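Local coordinates for VgrG protein (Vibrio cholerae, PDB 4DTH) that probably cross-links actin as a type VI secretion toxin, through a domain that binds ATP and magnesium, at residues 243-248 against 260-265. Sequence-based numbering, arbitrary orientation. Where two conformers were deposited one is given.
With SO4 (sulfate ion), chain J.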
loop_
_atom_site.group_PDB
_atom_site.type_symbol
_atom_site.label_atom_id
_atom_site.label_comp_id
_atom_site.label_asym_id
_atom_site.label_seq_id
_atom_site.Cartn_x
_atom_site.Cartn_y
_atom_site.Cartn_z
ATOM N N LYS A 243 14.166 17.285 -3.981
ATOM C CA LYS A 243 15.451 17.820 -4.421
ATOM C C LYS A 243 16.196 16.771 -5.244
ATOM O O LYS A 243 16.731 17.077 -6.316
ATOM C CB LYS A 243 16.266 18.186 -3.174
ATOM C CG LYS A 243 17.037 19.466 -3.292
ATOM C CD LYS A 243 17.864 19.664 -2.029
ATOM C CE LYS A 243 19.331 19.761 -2.351
ATOM N NZ LYS A 243 20.166 19.793 -1.125
ATOM N N LYS A 244 16.234 15.525 -4.731
ATOM C CA LYS A 244 16.923 14.401 -5.371
ATOM C C LYS A 244 16.326 14.075 -6.749
ATOM O O LYS A 244 17.071 13.959 -7.741
ATOM C CB LYS A 244 16.802 13.178 -4.436
ATOM C CG LYS A 244 17.210 11.845 -5.007
ATOM C CD LYS A 244 18.690 11.746 -5.187
ATOM C CE LYS A 244 19.108 10.349 -5.532
ATOM N NZ LYS A 244 20.531 10.324 -5.945
ATOM N N PHE A 245 14.994 13.940 -6.812
ATOM C CA PHE A 245 14.299 13.522 -8.029
ATOM C C PHE A 245 13.726 14.641 -8.901
ATOM O O PHE A 245 13.185 14.351 -9.966
ATOM C CB PHE A 245 13.225 12.485 -7.680
ATOM C CG PHE A 245 13.783 11.160 -7.206
ATOM C CD1 PHE A 245 14.318 10.248 -8.111
ATOM C CD2 PHE A 245 13.788 10.834 -5.855
ATOM C CE1 PHE A 245 14.830 9.020 -7.671
ATOM C CE2 PHE A 245 14.292 9.598 -5.416
ATOM C CZ PHE A 245 14.809 8.702 -6.327
ATOM N N GLY A 246 13.831 15.885 -8.442
ATOM C CA GLY A 246 13.308 17.039 -9.171
ATOM C C GLY A 246 11.798 16.967 -9.292
ATOM O O GLY A 246 11.260 16.952 -10.399
ATOM N N ILE A 247 11.113 16.889 -8.141
ATOM C CA ILE A 247 9.655 16.735 -8.108
ATOM C C ILE A 247 8.975 18.086 -7.935
ATOM O O ILE A 247 9.338 18.832 -7.031
ATOM C CB ILE A 247 9.239 15.749 -6.976
ATOM C CG1 ILE A 247 9.935 14.370 -7.146
ATOM C CG2 ILE A 247 7.704 15.581 -6.915
ATOM C CD1 ILE A 247 9.812 13.440 -5.924
ATOM N N TYR A 248 7.923 18.349 -8.737
ATOM C CA TYR A 248 7.134 19.576 -8.574
ATOM C C TYR A 248 6.170 19.333 -7.405
ATOM O O TYR A 248 5.267 18.502 -7.526
ATOM C CB TYR A 248 6.346 19.878 -9.860
ATOM C CG TYR A 248 7.213 20.484 -10.938
ATOM C CD1 TYR A 248 8.012 19.684 -11.753
ATOM C CD2 TYR A 248 7.244 21.861 -11.138
ATOM C CE1 TYR A 248 8.844 20.242 -12.722
ATOM C CE2 TYR A 248 8.055 22.429 -12.118
ATOM C CZ TYR A 248 8.858 21.615 -12.903
ATOM O OH TYR A 248 9.653 22.172 -13.874
ATOM N N THR A 260 17.230 19.068 -12.535
ATOM C CA THR A 260 16.526 18.460 -13.653
ATOM C C THR A 260 15.634 17.321 -13.134
ATOM O O THR A 260 16.140 16.344 -12.564
ATOM C CB THR A 260 17.509 17.939 -14.721
ATOM O OG1 THR A 260 18.305 19.019 -15.210
ATOM C CG2 THR A 260 16.795 17.250 -15.891
ATOM N N PRO A 261 14.319 17.389 -13.425
ATOM C CA PRO A 261 13.419 16.282 -13.043
ATOM C C PRO A 261 13.890 14.908 -13.536
ATOM O O PRO A 261 14.359 14.762 -14.681
ATOM C CB PRO A 261 12.093 16.681 -13.690
ATOM C CG PRO A 261 12.148 18.160 -13.758
ATOM C CD PRO A 261 13.570 18.471 -14.106
ATOM N N ASN A 262 13.856 13.918 -12.636
ATOM C CA ASN A 262 14.212 12.553 -12.983
ATOM C C ASN A 262 13.231 11.556 -12.391
ATOM O O ASN A 262 13.577 10.403 -12.177
ATOM C CB ASN A 262 15.686 12.228 -12.716
ATOM C CG ASN A 262 16.126 12.392 -11.286
ATOM O OD1 ASN A 262 16.258 11.417 -10.542
ATOM N ND2 ASN A 262 16.431 13.626 -10.897
ATOM N N ALA A 263 11.985 12.019 -12.146
ATOM C CA ALA A 263 10.856 11.217 -11.678
ATOM C C ALA A 263 9.590 11.934 -12.103
ATOM O O ALA A 263 9.607 13.158 -12.288
ATOM C CB ALA A 263 10.885 11.040 -10.162
ATOM N N ASN A 264 8.490 11.188 -12.256
ATOM C CA ASN A 264 7.237 11.797 -12.687
ATOM C C ASN A 264 6.397 12.408 -11.550
ATOM O O ASN A 264 5.374 13.046 -11.805
ATOM C CB ASN A 264 6.443 10.855 -13.593
ATOM C CG ASN A 264 7.199 10.432 -14.848
ATOM O OD1 ASN A 264 7.056 9.306 -15.332
ATOM N ND2 ASN A 264 8.038 11.305 -15.401
ATOM N N GLY A 265 6.866 12.257 -10.321
ATOM C CA GLY A 265 6.185 12.803 -9.157
ATOM C C GLY A 265 6.391 11.957 -7.929
ATOM O O GLY A 265 7.190 11.019 -7.950
HETATM S S SO4 J . 19.805 16.853 0.882
HETATM O O1 SO4 J . 20.180 16.633 -0.515
HETATM O O2 SO4 J . 19.922 18.279 1.190
HETATM O O3 SO4 J . 18.423 16.417 1.101
HETATM O O4 SO4 J . 20.708 16.075 1.743
HETATM O O HOH W 1 18.446 11.111 -8.784
HETATM O O HOH W 2 9.227 15.769 -11.838
#
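Asn262 bonds to Phe245 and Lys244, the last residues of helix 221-245, through its backbone and its side chain. Its N donates a nearly straight hydrogen bond to Phe245 O (2.8 Å, 174° at the hydrogen), from above the carbonyl plane. Its ND2 reaches Lys244 O at 3.2 Å, in the carbonyl plane and on a lone pair. The same ND2 also donates to Thr260 O, almost in line with the carbonyl. Both acceptors lie close to the amide plane, and the two bonds fix its rotation. The first side-chain torsion (chi1 59°) sets the amide carbon CG beside Phe245 O and CA.

The tight part surrounds Phe245 and Gly246. Phe245 CB meets Ala263 CB at 3.7 Å. Asn262 OD1 approaches Phe245 CD1, with ring and amide planes 39° apart. Val271 of helix 269-275 also touches Phe245, Ile247 and Ala263. Gly246 turns the chain out of the helix with positive phi. Its CA lies 3.9 Å from Pro261 CA, a close backbone approach that suits a residue without a side chain. Beyond it, Ile247 CG2 rests against Gly265 CA at 3.9 Å.

The outer side is looser and wetter. Tyr248 CE1 touches Pro261 CG at 4.0 Å. Tyr248 is an exposed residue whose side chain also lies against Asp253 and Pro254. One water donates to Asn262 OD1 and, weakly, to Lys244 O. Another bridges Gly246 O and Ala263 O. Lys243 makes no contact with 260-265; its NZ binds a sulfate, probably from the crystallisation liquor, which Tyr310 OH also holds.

The arrangement is a helix C-terminus ended by a glycine with positive phi, whose last two carbonyls, Lys244 O and Phe245 O, accept hydrogen bonds from Asn262 in the returning loop. In this actin cross-linking domain it joins helix 221-245 to the loop leading into helix 269-275, at the surface.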